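PDB 4OIF: beta-galactosidase from Geobacillus stearothermophilus, which probably hydrolyses terminal non-reducing beta-D-galactose residues from beta-D-galactosides, as a zinc-binding member of glycoside hydrolase family 42. Local coordinates for residues M301-G304 with F305-L309; Q348-A351 with H352-S356. All coordinates share one frame; numbering follows the deposited sequence.

Contact 1. Residues M301-G304 with F305-L309; sequences MKVG and FINDL
Backbone bonding joins Met301-Gly304 to Phe305-Leu309: four successive i to i+4 hydrogen bonds identify nine consecutive residues of alpha-helix, about two and a half turns. Phe305 N donates to Met301 O at 2.9 Å, and Ile306 N to Lys302 O at 3.0 Å. Asn307 N donates in turn to Val303 O, and these middle two bonds, from Ile306 N and Asn307 N, are nearly straight (N-H...O angles 166° and 167°). Asp308 N closes the series on Gly304 O at 2.9 Å.

Side-chain contact is sparser and follows the same spacing. Val303 and Asn307 lie alongside each other and point the same way, CG1 of Val303 being 4.1 Å from ND2 of Asn307. The asparagine CG lies anti to its carbonyl carbon (chi1 -77°), which folds the amide back over the preceding turn and brings CG within 3.5 Å of Val303 O. Asp308 folds back likewise, its CG 3.1 Å from Gly304 O.

The charged ends find their partners outside the segments. Lys302 NZ forms salt bridges with Asp262 and Glu294, while Asp308 OD2 is hydrogen-bonded to Tyr446 and OD1 pairs with Arg311.

This part of the helix belongs to helix 296-312, the crossover between parallel strands 282-284 and 319-322 in the TIM-barrel domain. Its flanks meet different neighbours: Val303 and Asn307 pack on helix 341-351, Met301 and Phe305 on helix 438-451, with the Phe305 and Tyr446 rings edge-to-face, and Leu309 rests on Val458 of strand 456-459.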
loop_
_atom_site.group_PDB
_atom_site.type_symbol
_atom_site.label_atom_id
_atom_site.label_comp_id
_atom_site.label_asym_id
_atom_site.label_seq_id
_atom_site.Cartn_x
_atom_site.Cartn_y
_atom_site.Cartn_z
ATOM N N MET A 301 19.095 22.819 -7.698
ATOM C CA MET A 301 19.185 23.420 -6.373
ATOM C C MET A 301 19.294 22.358 -5.282
ATOM O O MET A 301 20.145 22.474 -4.385
ATOM C CB MET A 301 17.974 24.307 -6.105
ATOM C CG MET A 301 18.062 25.074 -4.798
ATOM S SD MET A 301 16.643 26.146 -4.580
ATOM C CE MET A 301 15.343 24.919 -4.612
ATOM N N LYS A 302 18.436 21.336 -5.350
ATOM C CA LYS A 302 18.521 20.231 -4.377
ATOM C C LYS A 302 19.902 19.558 -4.371
ATOM O O LYS A 302 20.491 19.253 -3.299
ATOM C CB LYS A 302 17.447 19.177 -4.656
ATOM C CG LYS A 302 16.041 19.578 -4.267
ATOM C CD LYS A 302 15.084 18.448 -4.566
ATOM C CE LYS A 302 13.676 18.937 -4.753
ATOM N NZ LYS A 302 12.766 17.841 -5.205
ATOM N N VAL A 303 20.424 19.346 -5.578
ATOM C CA VAL A 303 21.735 18.731 -5.734
ATOM C C VAL A 303 22.807 19.605 -5.091
ATOM O O VAL A 303 23.676 19.123 -4.357
ATOM C CB VAL A 303 22.071 18.491 -7.218
ATOM C CG1 VAL A 303 23.453 17.865 -7.358
ATOM C CG2 VAL A 303 21.018 17.604 -7.860
ATOM N N GLY A 304 22.722 20.904 -5.353
ATOM C CA GLY A 304 23.668 21.853 -4.799
ATOM C C GLY A 304 23.613 21.863 -3.283
ATOM O O GLY A 304 24.643 21.981 -2.628
ATOM N N PHE A 305 22.408 21.732 -2.730
ATOM C CA PHE A 305 22.248 21.643 -1.290
ATOM C C PHE A 305 23.022 20.448 -0.752
ATOM O O PHE A 305 23.839 20.593 0.184
ATOM C CB PHE A 305 20.776 21.538 -0.911
ATOM C CG PHE A 305 20.531 21.417 0.575
ATOM C CD1 PHE A 305 20.408 22.554 1.363
ATOM C CD2 PHE A 305 20.392 20.161 1.179
ATOM C CE1 PHE A 305 20.159 22.446 2.739
ATOM C CE2 PHE A 305 20.149 20.041 2.542
ATOM C CZ PHE A 305 20.033 21.190 3.330
ATOM N N ILE A 306 22.792 19.270 -1.334
ATOM C CA ILE A 306 23.543 18.108 -0.828
ATOM C C ILE A 306 25.063 18.269 -0.999
ATOM O O ILE A 306 25.844 17.906 -0.109
ATOM C CB ILE A 306 23.115 16.795 -1.495
ATOM C CG1 ILE A 306 21.690 16.469 -1.095
ATOM C CG2 ILE A 306 24.000 15.642 -1.007
ATOM C CD1 ILE A 306 21.565 16.055 0.361
ATOM N N ASN A 307 25.484 18.827 -2.127
ATOM C CA ASN A 307 26.902 19.097 -2.316
ATOM C C ASN A 307 27.438 19.986 -1.215
ATOM O O ASN A 307 28.500 19.738 -0.682
ATOM C CB ASN A 307 27.158 19.743 -3.663
ATOM C CG ASN A 307 27.102 18.756 -4.805
ATOM O OD1 ASN A 307 27.164 17.536 -4.610
ATOM N ND2 ASN A 307 27.004 19.284 -6.017
ATOM N N ASP A 308 26.692 21.022 -0.863
ATOM C CA ASP A 308 27.169 21.942 0.142
ATOM C C ASP A 308 27.284 21.213 1.473
ATOM O O ASP A 308 28.252 21.400 2.238
ATOM C CB ASP A 308 26.244 23.149 0.225
ATOM C CG ASP A 308 26.347 24.032 -1.008
ATOM O OD1 ASP A 308 27.323 23.879 -1.779
ATOM O OD2 ASP A 308 25.458 24.878 -1.218
ATOM N N LEU A 309 26.316 20.347 1.734
ATOM C CA LEU A 309 26.356 19.581 2.959
ATOM C C LEU A 309 27.629 18.726 3.026
ATOM O O LEU A 309 28.393 18.803 3.997
ATOM C CB LEU A 309 25.097 18.709 3.080
ATOM C CG LEU A 309 25.071 17.719 4.251
ATOM C CD1 LEU A 309 25.177 18.421 5.603
ATOM C CD2 LEU A 309 23.828 16.865 4.184
#

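Contact 2. Residues Q348-A351 with H352-S356; sequences QMIA and HGSDS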
loop_
_atom_site.group_PDB
_atom_site.type_symbol
_atom_site.label_atom_id
_atom_site.label_comp_id
_atom_site.label_asym_id
_atom_site.label_seq_id
_atom_site.Cartn_x
_atom_site.Cartn_y
_atom_site.Cartn_z
ATOM N N GLN A 348 28.529 21.330 -12.420
ATOM C CA GLN A 348 27.910 21.741 -11.163
ATOM C C GLN A 348 28.581 21.045 -9.992
ATOM O O GLN A 348 28.798 21.643 -8.926
ATOM C CB GLN A 348 26.416 21.443 -11.141
ATOM C CG GLN A 348 25.759 21.979 -9.878
ATOM C CD GLN A 348 24.344 21.481 -9.656
ATOM O OE1 GLN A 348 23.959 20.405 -10.131
ATOM N NE2 GLN A 348 23.560 22.263 -8.914
ATOM N N MET A 349 28.913 19.775 -10.198
ATOM C CA MET A 349 29.599 19.020 -9.165
ATOM C C MET A 349 30.941 19.651 -8.836
ATOM O O MET A 349 31.266 19.835 -7.655
ATOM C CB MET A 349 29.773 17.566 -9.592
ATOM C CG MET A 349 28.508 16.749 -9.411
ATOM S SD MET A 349 28.093 16.561 -7.669
ATOM C CE MET A 349 26.460 15.840 -7.801
ATOM N N ILE A 350 31.717 19.994 -9.864
ATOM C CA ILE A 350 33.004 20.651 -9.606
ATOM C C ILE A 350 32.815 22.021 -8.926
ATOM O O ILE A 350 33.607 22.433 -8.082
ATOM C CB ILE A 350 33.818 20.824 -10.913
ATOM C CG1 ILE A 350 34.003 19.466 -11.600
ATOM C CG2 ILE A 350 35.185 21.502 -10.653
ATOM C CD1 ILE A 350 34.733 18.453 -10.748
ATOM N N ALA A 351 31.749 22.720 -9.284
ATOM C CA ALA A 351 31.541 24.075 -8.807
ATOM C C ALA A 351 31.240 24.129 -7.301
ATOM O O ALA A 351 31.574 25.109 -6.633
ATOM C CB ALA A 351 30.424 24.733 -9.595
ATOM N N HIS A 352 30.611 23.084 -6.772
ATOM C CA HIS A 352 30.248 23.058 -5.364
ATOM C C HIS A 352 31.294 22.332 -4.535
ATOM O O HIS A 352 31.099 22.134 -3.343
ATOM C CB HIS A 352 28.876 22.409 -5.164
ATOM C CG HIS A 352 27.723 23.312 -5.487
ATOM N ND1 HIS A 352 27.044 24.027 -4.524
ATOM C CD2 HIS A 352 27.134 23.620 -6.668
ATOM C CE1 HIS A 352 26.089 24.737 -5.098
ATOM N NE2 HIS A 352 26.120 24.506 -6.398
ATOM N N GLY A 353 32.413 21.956 -5.157
ATOM C CA GLY A 353 33.559 21.489 -4.397
ATOM C C GLY A 353 34.206 20.155 -4.746
ATOM O O GLY A 353 35.259 19.822 -4.203
ATOM N N SER A 354 33.611 19.387 -5.647
ATOM C CA SER A 354 34.191 18.089 -6.002
ATOM C C SER A 354 35.506 18.203 -6.781
ATOM O O SER A 354 35.630 19.024 -7.695
ATOM C CB SER A 354 33.194 17.270 -6.818
ATOM O OG SER A 354 33.735 16.011 -7.169
ATOM N N ASP A 355 36.485 17.377 -6.418
ATOM C CA ASP A 355 37.714 17.245 -7.206
ATOM C C ASP A 355 37.691 15.986 -8.074
ATOM O O ASP A 355 38.739 15.483 -8.481
ATOM C CB ASP A 355 38.952 17.236 -6.303
ATOM C CG ASP A 355 39.332 18.627 -5.828
ATOM O OD1 ASP A 355 38.865 19.617 -6.434
ATOM O OD2 ASP A 355 40.102 18.735 -4.851
ATOM N N SER A 356 36.496 15.489 -8.375
ATOM C CA SER A 356 36.361 14.340 -9.265
ATOM C C SER A 356 35.010 14.298 -9.966
ATOM O O SER A 356 34.027 14.834 -9.467
ATOM C CB SER A 356 36.561 13.033 -8.496
ATOM O OG SER A 356 35.517 12.834 -7.560
HETATM O O HOH W 1 24.562 24.984 -8.177
#
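His352, which buries the most surface here, sits just past the last turn of its helix and folds back on Gln348. His352 N still donates to Gln348 O in the i to i+4 pattern of the helix. The two side chains cross obliquely, amide and ring planes 74° apart, with Gln348 CG 3.9 Å from His352 CD2. With CG anti to its carbonyl carbon (chi1 -78°), the histidine turns its ring back along the helix, and Gln348 O lies in the ring plane at the edge, 3.4 Å from CD2. A water accepts from Gln348 NE2 at 3.0 Å; the same water is modelled unusually close to His352 NE2, so that second link is doubtful. His352 ND1 is probably hydrogen-bonded to Asp308 OD1, and Gln348 NE2 has a further partner in Ala300 O. Replacing His352 by an alanine is likely to deprive Asp308 of its imidazole partner and open a gap beside Gln348 CG.

The end of the Ile350 side chain comes back to meet the departing chain. Ile350 CD1 comes to 3.2 Å from Ser354 O and 3.9 Å from Ser356 O, so a methyl group lies against two backbone carbonyls.

Ser354 closes the capping turn after the helix. Ser354 N donates to Met349 O at 3.1 Å, and Gly353 N to Ile350 O at 3.2 Å: with the positive phi of Gly353 (128°), these bonds define a Schellman motif. The Gly353 donor stands well above the plane of the Ile350 carbonyl. Beyond the turn, Ser354 OG donates to Ser356 O at 2.6 Å, in the carbonyl plane on a lone pair.

The turn thus leads from helix 341-351 into strand 356-359, which pairs in parallel with strand 16-21. Met349 packs on helix 296-312 and strand 319-322, whereas Ile350 and Ala351 lie against Phe642 of strand 638-645.

Both contacts are buried in the TIM-barrel domain, their centres about 11 Å apart, but they occupy different places in it. Contact 1 is the middle of a helix, where backbone bonds repeat regularly; contact 2 is a helix end, where the bonding changes pattern and a water and side-chain hydroxyl take part. They meet directly. Asn307 CB lies 3.5 Å from His352 CB, and Val303 CG1 packs 3.7 Å from Met349 CE, so helix 296-312 packs against both helix 341-351 and the turn that follows it. Their outer neighbours differ: contact 1 also faces helix 438-451, contact 2 strand 638-645.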